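Local atomic coordinates of periplasmic binding protein (Veillonella parvula, PDB entry 4MO9), a protein that probably captures an iron-chelate or related solute outside the cell membrane and delivers it to an ABC importer, as TroA-like binding proteins do. Residues Pro51-Ser56 / Glu350-Phe355; Lys179-Arg184 / Ala325-Leu330; Ala346-Phe351 / Phe358-Ile363. All blocks are in the same frame, centred on the assembly; numbering follows the deposited sequence.

Contact 1: residues Pro51-Ser56 / Glu350-Phe355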
loop_
_atom_site.group_PDB
_atom_site.type_symbol
_atom_site.label_atom_id
_atom_site.label_comp_id
_atom_site.label_asym_id
_atom_site.label_seq_id
_atom_site.Cartn_x
_atom_site.Cartn_y
_atom_site.Cartn_z
ATOM N N PRO A 51 -5.381 5.520 7.859
ATOM C CA PRO A 51 -4.360 6.436 8.400
ATOM C C PRO A 51 -3.259 5.783 9.256
ATOM O O PRO A 51 -2.291 6.472 9.560
ATOM C CB PRO A 51 -5.187 7.385 9.275
ATOM C CG PRO A 51 -6.324 6.519 9.753
ATOM C CD PRO A 51 -6.683 5.687 8.533
ATOM N N PHE A 52 -3.384 4.506 9.621
ATOM C CA PHE A 52 -2.454 3.901 10.595
ATOM C C PHE A 52 -0.970 4.201 10.381
ATOM O O PHE A 52 -0.287 4.684 11.292
ATOM C CB PHE A 52 -2.645 2.385 10.693
ATOM C CG PHE A 52 -1.624 1.719 11.577
ATOM C CD1 PHE A 52 -0.531 1.051 11.025
ATOM C CD2 PHE A 52 -1.744 1.781 12.964
ATOM C CE1 PHE A 52 0.418 0.449 11.844
ATOM C CE2 PHE A 52 -0.796 1.180 13.792
ATOM C CZ PHE A 52 0.289 0.513 13.224
ATOM N N PHE A 53 -0.448 3.899 9.195
ATOM C CA PHE A 53 0.976 4.132 8.946
ATOM C C PHE A 53 1.316 5.617 8.977
ATOM O O PHE A 53 2.383 6.000 9.456
ATOM C CB PHE A 53 1.410 3.532 7.615
ATOM C CG PHE A 53 1.872 2.107 7.723
ATOM C CD1 PHE A 53 1.227 1.104 7.021
ATOM C CD2 PHE A 53 2.949 1.773 8.530
ATOM C CE1 PHE A 53 1.646 -0.215 7.116
ATOM C CE2 PHE A 53 3.380 0.450 8.624
ATOM C CZ PHE A 53 2.726 -0.538 7.921
ATOM N N THR A 54 0.428 6.458 8.455
ATOM C CA THR A 54 0.654 7.908 8.541
ATOM C C THR A 54 0.679 8.378 9.994
ATOM O O THR A 54 1.575 9.134 10.409
ATOM C CB THR A 54 -0.395 8.678 7.730
ATOM O OG1 THR A 54 -0.425 8.145 6.392
ATOM C CG2 THR A 54 -0.064 10.172 7.683
ATOM N N ILE A 55 -0.289 7.923 10.782
ATOM C CA ILE A 55 -0.337 8.319 12.186
ATOM C C ILE A 55 0.928 7.865 12.923
ATOM O O ILE A 55 1.522 8.641 13.686
ATOM C CB ILE A 55 -1.627 7.806 12.870
ATOM C CG1 ILE A 55 -2.845 8.480 12.235
ATOM C CG2 ILE A 55 -1.592 8.056 14.366
ATOM C CD1 ILE A 55 -4.217 8.017 12.807
ATOM N N SER A 56 1.365 6.629 12.672
ATOM C CA SER A 56 2.565 6.114 13.326
ATOM C C SER A 56 3.772 6.949 12.923
ATOM O O SER A 56 4.648 7.220 13.739
ATOM C CB SER A 56 2.800 4.651 12.947
ATOM O OG SER A 56 1.672 3.853 13.257
ATOM N N GLU A 350 14.596 3.881 4.740
ATOM C CA GLU A 350 14.758 5.241 5.232
ATOM C C GLU A 350 13.437 5.796 5.772
ATOM O O GLU A 350 13.433 6.526 6.773
ATOM C CB GLU A 350 15.326 6.141 4.136
ATOM C CG GLU A 350 15.754 7.516 4.617
ATOM C CD GLU A 350 16.453 8.312 3.533
ATOM O OE1 GLU A 350 16.835 7.712 2.497
ATOM O OE2 GLU A 350 16.618 9.538 3.722
ATOM N N PHE A 351 12.320 5.444 5.132
ATOM C CA PHE A 351 11.020 5.879 5.643
ATOM C C PHE A 351 10.835 5.314 7.049
ATOM O O PHE A 351 10.423 6.031 7.966
ATOM C CB PHE A 351 9.860 5.458 4.726
ATOM C CG PHE A 351 8.530 5.979 5.180
ATOM C CD1 PHE A 351 8.013 7.148 4.645
ATOM C CD2 PHE A 351 7.807 5.318 6.165
ATOM C CE1 PHE A 351 6.781 7.658 5.093
ATOM C CE2 PHE A 351 6.585 5.820 6.622
ATOM C CZ PHE A 351 6.070 6.980 6.086
ATOM N N TYR A 352 11.141 4.032 7.227
ATOM C CA TYR A 352 11.082 3.444 8.569
ATOM C C TYR A 352 12.047 4.136 9.533
ATOM O O TYR A 352 11.637 4.562 10.623
ATOM C CB TYR A 352 11.397 1.944 8.538
ATOM C CG TYR A 352 10.203 1.053 8.276
ATOM C CD1 TYR A 352 9.664 0.937 7.000
ATOM C CD2 TYR A 352 9.627 0.315 9.303
ATOM C CE1 TYR A 352 8.567 0.119 6.749
ATOM C CE2 TYR A 352 8.524 -0.500 9.073
ATOM C CZ TYR A 352 8.003 -0.605 7.791
ATOM O OH TYR A 352 6.903 -1.417 7.554
ATOM N N ASP A 353 13.324 4.216 9.151
ATOM C CA ASP A 353 14.355 4.810 10.014
ATOM C C ASP A 353 13.984 6.228 10.457
ATOM O O ASP A 353 14.120 6.581 11.630
ATOM C CB ASP A 353 15.712 4.853 9.298
ATOM C CG ASP A 353 16.379 3.482 9.185
ATOM O OD1 ASP A 353 15.987 2.540 9.912
ATOM O OD2 ASP A 353 17.311 3.357 8.362
ATOM N N LYS A 354 13.503 7.033 9.513
ATOM C CA LYS A 354 13.191 8.439 9.775
ATOM C C LYS A 354 11.911 8.686 10.570
ATOM O O LYS A 354 11.893 9.562 11.444
ATOM C CB LYS A 354 13.122 9.239 8.468
ATOM C CG LYS A 354 14.471 9.701 7.930
ATOM C CD LYS A 354 14.330 10.380 6.561
ATOM C CE LYS A 354 13.499 11.662 6.637
ATOM N NZ LYS A 354 14.192 12.768 7.360
ATOM N N PHE A 355 10.846 7.935 10.275
ATOM C CA PHE A 355 9.506 8.293 10.777
ATOM C C PHE A 355 8.810 7.256 11.661
ATOM O O PHE A 355 8.073 7.623 12.578
ATOM C CB PHE A 355 8.574 8.611 9.608
ATOM C CG PHE A 355 9.082 9.695 8.708
ATOM C CD1 PHE A 355 9.320 10.970 9.204
ATOM C CD2 PHE A 355 9.307 9.445 7.359
ATOM C CE1 PHE A 355 9.786 11.979 8.374
ATOM C CE2 PHE A 355 9.769 10.457 6.521
ATOM C CZ PHE A 355 10.008 11.721 7.033
#
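F53 and S56, one turn apart on the 51-56 segment, are the residues that meet Y352 and F355 of 350-355. The contact is thin: about 129 Å² is buried between the segments, and no hydrogen bond crosses it. P51 leads into the turn, and its O accepts the backbone N of I55. F52 follows; S56 OG sits 3.6 Å above one face of its ring, near the rim. F53 comes next and carries the side-chain part of the contact. It points its CB at 350-355; with CG roughly anti to the carbonyl carbon (chi1 -89°), the ring brings CE2 to 4.1 Å from Y352 OH. The hydroxyl comes in obliquely, and the approach is a loose van der Waals one. T54 turns away from 350-355, and its OG1 is hydrogen-bonded to Y149 OH. In S56, OG lies anti to the carbonyl carbon (chi1 -56°), which folds it back on the helix. S56 OG bonds F52 O at 2.9 Å, from above the carbonyl plane. F52 O also accepts S56 N, so two donors of one residue grip it. The S56 hydroxyl is thus used within its own turn, and across the contact its backbone O comes 3.6 Å from F355 O. Both are acceptors, so this is proximity without a bond; F355 O takes a weak hydrogen bond from R173. The side chain of F53 is about 11 Å from the bound trimethylamine oxide, so this is packing near the pocket rather than part of it. P51 and I55 rest on F120 of strand 118-122 and on I164 of helix 154-168, while F351 and F355 pack on I177 of helix 171-194, with helix 344-355 bordering helix 52-59.

Contact 2: residues Lys179-Arg184 / Ala325-Leu330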
loop_
_atom_site.group_PDB
_atom_site.type_symbol
_atom_site.label_atom_id
_atom_site.label_comp_id
_atom_site.label_asym_id
_atom_site.label_seq_id
_atom_site.Cartn_x
_atom_site.Cartn_y
_atom_site.Cartn_z
ATOM N N LYS A 179 7.329 15.997 1.879
ATOM C CA LYS A 179 8.482 16.329 1.045
ATOM C C LYS A 179 9.297 15.083 0.734
ATOM O O LYS A 179 9.805 14.931 -0.382
ATOM C CB LYS A 179 9.346 17.410 1.706
ATOM C CG LYS A 179 8.693 18.792 1.691
ATOM C CD LYS A 179 9.552 19.799 2.429
ATOM C CE LYS A 179 8.889 21.178 2.437
ATOM N NZ LYS A 179 9.760 22.158 3.130
ATOM N N PHE A 180 9.428 14.190 1.712
ATOM C CA PHE A 180 10.107 12.908 1.480
ATOM C C PHE A 180 9.436 12.173 0.330
ATOM O O PHE A 180 10.103 11.627 -0.567
ATOM C CB PHE A 180 10.035 12.041 2.746
ATOM C CG PHE A 180 10.642 10.669 2.591
ATOM C CD1 PHE A 180 11.941 10.420 3.033
ATOM C CD2 PHE A 180 9.916 9.626 2.026
ATOM C CE1 PHE A 180 12.511 9.144 2.901
ATOM C CE2 PHE A 180 10.480 8.348 1.892
ATOM C CZ PHE A 180 11.780 8.114 2.329
ATOM N N TYR A 181 8.109 12.123 0.380
ATOM C CA TYR A 181 7.318 11.427 -0.629
ATOM C C TYR A 181 7.432 12.138 -1.971
ATOM O O TYR A 181 7.634 11.491 -3.025
ATOM C CB TYR A 181 5.841 11.386 -0.219
ATOM C CG TYR A 181 4.992 10.577 -1.172
ATOM C CD1 TYR A 181 4.849 9.200 -1.005
ATOM C CD2 TYR A 181 4.348 11.180 -2.249
ATOM C CE1 TYR A 181 4.082 8.445 -1.885
ATOM C CE2 TYR A 181 3.571 10.438 -3.131
ATOM C CZ TYR A 181 3.444 9.071 -2.944
ATOM O OH TYR A 181 2.684 8.324 -3.829
ATOM N N THR A 182 7.281 13.460 -1.925
ATOM C CA THR A 182 7.277 14.297 -3.120
ATOM C C THR A 182 8.626 14.293 -3.836
ATOM O O THR A 182 8.646 14.208 -5.078
ATOM C CB THR A 182 6.862 15.759 -2.784
ATOM O OG1 THR A 182 5.575 15.748 -2.154
ATOM C CG2 THR A 182 6.785 16.626 -4.051
ATOM N N ASN A 183 9.737 14.412 -3.091
ATOM C CA ASN A 183 11.073 14.370 -3.702
ATOM C C ASN A 183 11.167 13.158 -4.628
ATOM O O ASN A 183 11.672 13.246 -5.748
ATOM C CB ASN A 183 12.210 14.229 -2.660
ATOM C CG ASN A 183 12.314 15.406 -1.692
ATOM O OD1 ASN A 183 11.800 16.504 -1.944
ATOM N ND2 ASN A 183 12.995 15.173 -0.561
ATOM N N ARG A 184 10.678 12.024 -4.147
ATOM C CA ARG A 184 10.935 10.744 -4.820
ATOM C C ARG A 184 9.976 10.461 -5.963
ATOM O O ARG A 184 10.393 10.037 -7.050
ATOM C CB ARG A 184 10.918 9.608 -3.797
ATOM C CG ARG A 184 12.113 9.684 -2.862
ATOM C CD ARG A 184 11.953 8.816 -1.642
ATOM N NE ARG A 184 13.228 8.727 -0.932
ATOM C CZ ARG A 184 13.705 9.688 -0.145
ATOM N NH1 ARG A 184 13.004 10.797 0.048
ATOM N NH2 ARG A 184 14.879 9.535 0.453
ATOM N N ALA A 325 8.391 4.247 -2.625
ATOM C CA ALA A 325 9.322 3.153 -2.912
ATOM C C ALA A 325 8.829 2.267 -4.057
ATOM O O ALA A 325 9.639 1.677 -4.789
ATOM C CB ALA A 325 9.567 2.319 -1.666
ATOM N N VAL A 326 7.513 2.148 -4.201
ATOM C CA VAL A 326 6.955 1.330 -5.280
ATOM C C VAL A 326 7.127 2.046 -6.616
ATOM O O VAL A 326 7.478 1.424 -7.624
ATOM C CB VAL A 326 5.468 1.037 -5.059
ATOM C CG1 VAL A 326 4.910 0.234 -6.221
ATOM C CG2 VAL A 326 5.270 0.269 -3.759
ATOM N N PHE A 327 6.874 3.352 -6.623
ATOM C CA PHE A 327 7.096 4.164 -7.825
ATOM C C PHE A 327 8.542 4.001 -8.288
ATOM O O PHE A 327 8.805 3.794 -9.475
ATOM C CB PHE A 327 6.803 5.654 -7.546
ATOM C CG PHE A 327 5.343 6.033 -7.633
ATOM C CD1 PHE A 327 4.508 5.889 -6.530
ATOM C CD2 PHE A 327 4.816 6.580 -8.800
ATOM C CE1 PHE A 327 3.164 6.262 -6.590
ATOM C CE2 PHE A 327 3.458 6.964 -8.875
ATOM C CZ PHE A 327 2.633 6.808 -7.760
ATOM N N GLU A 328 9.478 4.078 -7.344
ATOM C CA GLU A 328 10.898 3.922 -7.660
ATOM C C GLU A 328 11.238 2.516 -8.153
ATOM O O GLU A 328 11.979 2.348 -9.127
ATOM C CB GLU A 328 11.747 4.257 -6.435
ATOM C CG GLU A 328 11.728 5.737 -6.034
ATOM C CD GLU A 328 12.696 6.021 -4.906
ATOM O OE1 GLU A 328 12.914 5.111 -4.067
ATOM O OE2 GLU A 328 13.261 7.137 -4.860
ATOM N N TYR A 329 10.689 1.504 -7.489
ATOM C CA TYR A 329 10.971 0.111 -7.877
ATOM C C TYR A 329 10.487 -0.197 -9.284
ATOM O O TYR A 329 11.176 -0.865 -10.056
ATOM C CB TYR A 329 10.318 -0.865 -6.897
ATOM C CG TYR A 329 10.701 -2.303 -7.162
ATOM C CD1 TYR A 329 9.782 -3.217 -7.668
ATOM C CD2 TYR A 329 11.993 -2.745 -6.914
ATOM C CE1 TYR A 329 10.143 -4.542 -7.907
ATOM C CE2 TYR A 329 12.367 -4.067 -7.151
ATOM C CZ TYR A 329 11.440 -4.957 -7.649
ATOM O OH TYR A 329 11.821 -6.268 -7.881
ATOM N N LEU A 330 9.294 0.281 -9.627
ATOM C CA LEU A 330 8.749 -0.005 -10.952
ATOM C C LEU A 330 9.570 0.701 -12.029
ATOM O O LEU A 330 9.937 0.091 -13.026
ATOM C CB LEU A 330 7.281 0.409 -11.041
ATOM C CG LEU A 330 6.286 -0.436 -10.249
ATOM C CD1 LEU A 330 4.936 0.272 -10.204
ATOM C CD2 LEU A 330 6.148 -1.826 -10.869
HETATM O O HOH W 1 13.178 8.975 -6.678
#
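R184 and E328 bring the two helices together, their side chains crossing at a slant. From R184 CB outward, the aliphatic part meets one carboxylate oxygen: E328 OE2 is 3.6 Å from R184 CB, 3.4 Å from CG and 3.9 Å from CD. Extended from CG to NE (chi3 169°), the chain carries the guanidinium past the carboxylate. R184 NE stays 4.2 Å from E328 OE2, beyond a salt bridge, with the guanidinium and carboxylate planes 51° apart; NE has a weak hydrogen bond to T347 OG1. At the tip, R184 NH1 turns back to its own helix and donates to F180 O at 3.1 Å, in the guanidinium plane (N-H...O 155°). The same NH1 lies over one face of the F180 ring, toward its rim. NH2 makes a long, weak ion pair with E350. Shortening R184 to an alanine is likely to leave F180 O without this donor and open a gap beside the E328 carboxylate. A water donates to both R184 O and E328 OE2, joining the helices where the charges do not, and E328 OE1 is hydrogen-bonded to T347 OG1. One turn back, Y181 OH touches F327 CE1 at 3.5 Å; that hydroxyl is hydrogen-bonded to D323 OD1. F327 also packs on L227 and M230 of helix 224-230, and F180 on helix 344-355, so both these helices border the junction.

Contact 3: residues Ala346-Phe351 / Phe358-Ile363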
loop_
_atom_site.group_PDB
_atom_site.type_symbol
_atom_site.label_atom_id
_atom_site.label_comp_id
_atom_site.label_asym_id
_atom_site.label_seq_id
_atom_site.Cartn_x
_atom_site.Cartn_y
_atom_site.Cartn_z
ATOM N N ALA A 346 16.346 1.174 -0.163
ATOM C CA ALA A 346 16.854 2.196 0.746
ATOM C C ALA A 346 15.770 3.226 1.066
ATOM O O ALA A 346 15.700 3.734 2.196
ATOM C CB ALA A 346 18.078 2.861 0.151
ATOM N N THR A 347 14.918 3.536 0.089
ATOM C CA THR A 347 13.798 4.462 0.330
ATOM C C THR A 347 12.828 3.931 1.386
ATOM O O THR A 347 12.425 4.668 2.291
ATOM C CB THR A 347 13.021 4.734 -0.966
ATOM O OG1 THR A 347 13.849 5.503 -1.855
ATOM C CG2 THR A 347 11.730 5.489 -0.666
ATOM N N LEU A 348 12.447 2.657 1.273
ATOM C CA LEU A 348 11.544 2.062 2.257
ATOM C C LEU A 348 12.206 2.036 3.635
ATOM O O LEU A 348 11.608 2.483 4.626
ATOM C CB LEU A 348 11.105 0.651 1.832
ATOM C CG LEU A 348 10.035 -0.026 2.701
ATOM C CD1 LEU A 348 8.737 0.797 2.742
ATOM C CD2 LEU A 348 9.753 -1.444 2.235
ATOM N N LYS A 349 13.435 1.526 3.693
ATOM C CA LYS A 349 14.200 1.488 4.946
ATOM C C LYS A 349 14.319 2.886 5.573
ATOM O O LYS A 349 14.148 3.062 6.787
ATOM C CB LYS A 349 15.598 0.886 4.704
ATOM C CG LYS A 349 16.483 0.913 5.939
ATOM C CD LYS A 349 17.862 0.323 5.691
ATOM C CE LYS A 349 18.740 0.551 6.909
ATOM N NZ LYS A 349 18.106 0.011 8.142
ATOM N N GLU A 350 14.596 3.881 4.740
ATOM C CA GLU A 350 14.758 5.241 5.232
ATOM C C GLU A 350 13.437 5.796 5.772
ATOM O O GLU A 350 13.433 6.526 6.773
ATOM C CB GLU A 350 15.326 6.141 4.136
ATOM C CG GLU A 350 15.754 7.516 4.617
ATOM C CD GLU A 350 16.453 8.312 3.533
ATOM O OE1 GLU A 350 16.835 7.712 2.497
ATOM O OE2 GLU A 350 16.618 9.538 3.722
ATOM N N PHE A 351 12.320 5.444 5.132
ATOM C CA PHE A 351 11.020 5.879 5.643
ATOM C C PHE A 351 10.835 5.314 7.049
ATOM O O PHE A 351 10.423 6.031 7.966
ATOM C CB PHE A 351 9.860 5.458 4.726
ATOM C CG PHE A 351 8.530 5.979 5.180
ATOM C CD1 PHE A 351 8.013 7.148 4.645
ATOM C CD2 PHE A 351 7.807 5.318 6.165
ATOM C CE1 PHE A 351 6.781 7.658 5.093
ATOM C CE2 PHE A 351 6.585 5.820 6.622
ATOM C CZ PHE A 351 6.070 6.980 6.086
ATOM N N PHE A 358 8.614 1.541 14.401
ATOM C CA PHE A 358 8.836 0.102 14.240
ATOM C C PHE A 358 10.146 -0.122 13.485
ATOM O O PHE A 358 10.460 0.639 12.564
ATOM C CB PHE A 358 7.668 -0.532 13.469
ATOM C CG PHE A 358 6.305 -0.094 13.961
ATOM C CD1 PHE A 358 5.860 -0.450 15.227
ATOM C CD2 PHE A 358 5.471 0.663 13.150
ATOM C CE1 PHE A 358 4.608 -0.045 15.682
ATOM C CE2 PHE A 358 4.221 1.073 13.593
ATOM C CZ PHE A 358 3.788 0.718 14.864
ATOM N N SER A 359 10.914 -1.143 13.862
ATOM C CA SER A 359 12.199 -1.383 13.211
ATOM C C SER A 359 12.013 -1.951 11.807
ATOM O O SER A 359 11.110 -2.761 11.555
ATOM C CB SER A 359 13.060 -2.339 14.038
ATOM O OG SER A 359 12.436 -3.608 14.147
ATOM N N TYR A 360 12.863 -1.519 10.883
ATOM C CA TYR A 360 12.830 -2.065 9.539
ATOM C C TYR A 360 13.487 -3.445 9.506
ATOM O O TYR A 360 14.524 -3.648 10.138
ATOM C CB TYR A 360 13.544 -1.129 8.564
ATOM C CG TYR A 360 13.586 -1.671 7.154
ATOM C CD1 TYR A 360 12.443 -1.691 6.367
ATOM C CD2 TYR A 360 14.764 -2.172 6.618
ATOM C CE1 TYR A 360 12.468 -2.189 5.078
ATOM C CE2 TYR A 360 14.804 -2.674 5.331
ATOM C CZ TYR A 360 13.652 -2.677 4.564
ATOM O OH TYR A 360 13.695 -3.184 3.279
ATOM N N SER A 361 12.863 -4.381 8.788
ATOM C CA SER A 361 13.463 -5.685 8.464
ATOM C C SER A 361 12.597 -6.416 7.434
ATOM O O SER A 361 11.598 -5.873 6.959
ATOM C CB SER A 361 13.648 -6.560 9.703
ATOM O OG SER A 361 12.399 -7.008 10.180
ATOM N N GLY A 362 12.985 -7.636 7.078
ATOM C CA GLY A 362 12.223 -8.414 6.114
ATOM C C GLY A 362 12.643 -8.153 4.676
ATOM O O GLY A 362 13.645 -7.475 4.436
ATOM N N ILE A 363 11.870 -8.682 3.726
ATOM C CA ILE A 363 12.201 -8.615 2.299
ATOM C C ILE A 363 10.994 -8.083 1.527
ATOM O O ILE A 363 9.893 -8.620 1.655
ATOM C CB ILE A 363 12.557 -10.014 1.747
ATOM C CG1 ILE A 363 13.616 -10.699 2.622
ATOM C CG2 ILE A 363 12.981 -9.929 0.276
ATOM C CD1 ILE A 363 15.016 -10.173 2.425
#
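The Y360 ring lies with one face against K349 and one edge against L348. K349 CA stands over the middle of the ring, 3.8 Å from the centroid and only 8° off the ring normal. This is a CH-pi contact made by the helix backbone itself. K349 CB lies over the same face, 3.7 Å from Y360 CE2. K349 CG follows at 3.6 Å from Y360 CD2. With CG anti to the backbone N (chi1 176°), the lysine methylenes run on past the CD2 side of the ring; the two side chains cross at about a right angle. On the CE1 side L348 takes over. Its CD2 lies at the ring edge, near the ring plane and 4.0 Å from Y360 CE1, and its CG is equally near. The tyrosine is thus held over a face by K349 and at an edge by L348, the residue before it. The W364 ring also meets it, with planes about 30° apart. Y360 belongs to the loop between helix 344-355 and strand 365-367, and it makes all of the contact from this side. S359 bonds outward, to H84 and E88 of helix 79-88. No hydrogen bond joins the two segments. K349 takes part through carbon atoms, while its NZ has a long, weak ion pair with D353. The chemistry is therefore dispersion and CH-pi contact, with the CA-H, next to two peptide groups, probably the more polarised donor; it packs the returning loop on its helix without using the lysine charge.

Helix 344-355 joins the three contacts. Contacts 1 and 3 both use it, their segments overlap at E350 and F351, and their centres are about 10 Å apart. Contact 2 lies about 14 Å from each and reaches that helix through R184 with E350 and F180 with F351. Along the chain, contact 2 is nested inside the long loop closed by contact 1, and contact 3 comes in series after contact 2. Helix 171-194 stands in sequence between the strands of the parallel sheet and those of the mixed sheet, consistent with the single connecting helix of TroA-like proteins. Helix 344-355, the last helix of the chain, packs against that helix and against helix 52-59, tying together parts associated with both sheets.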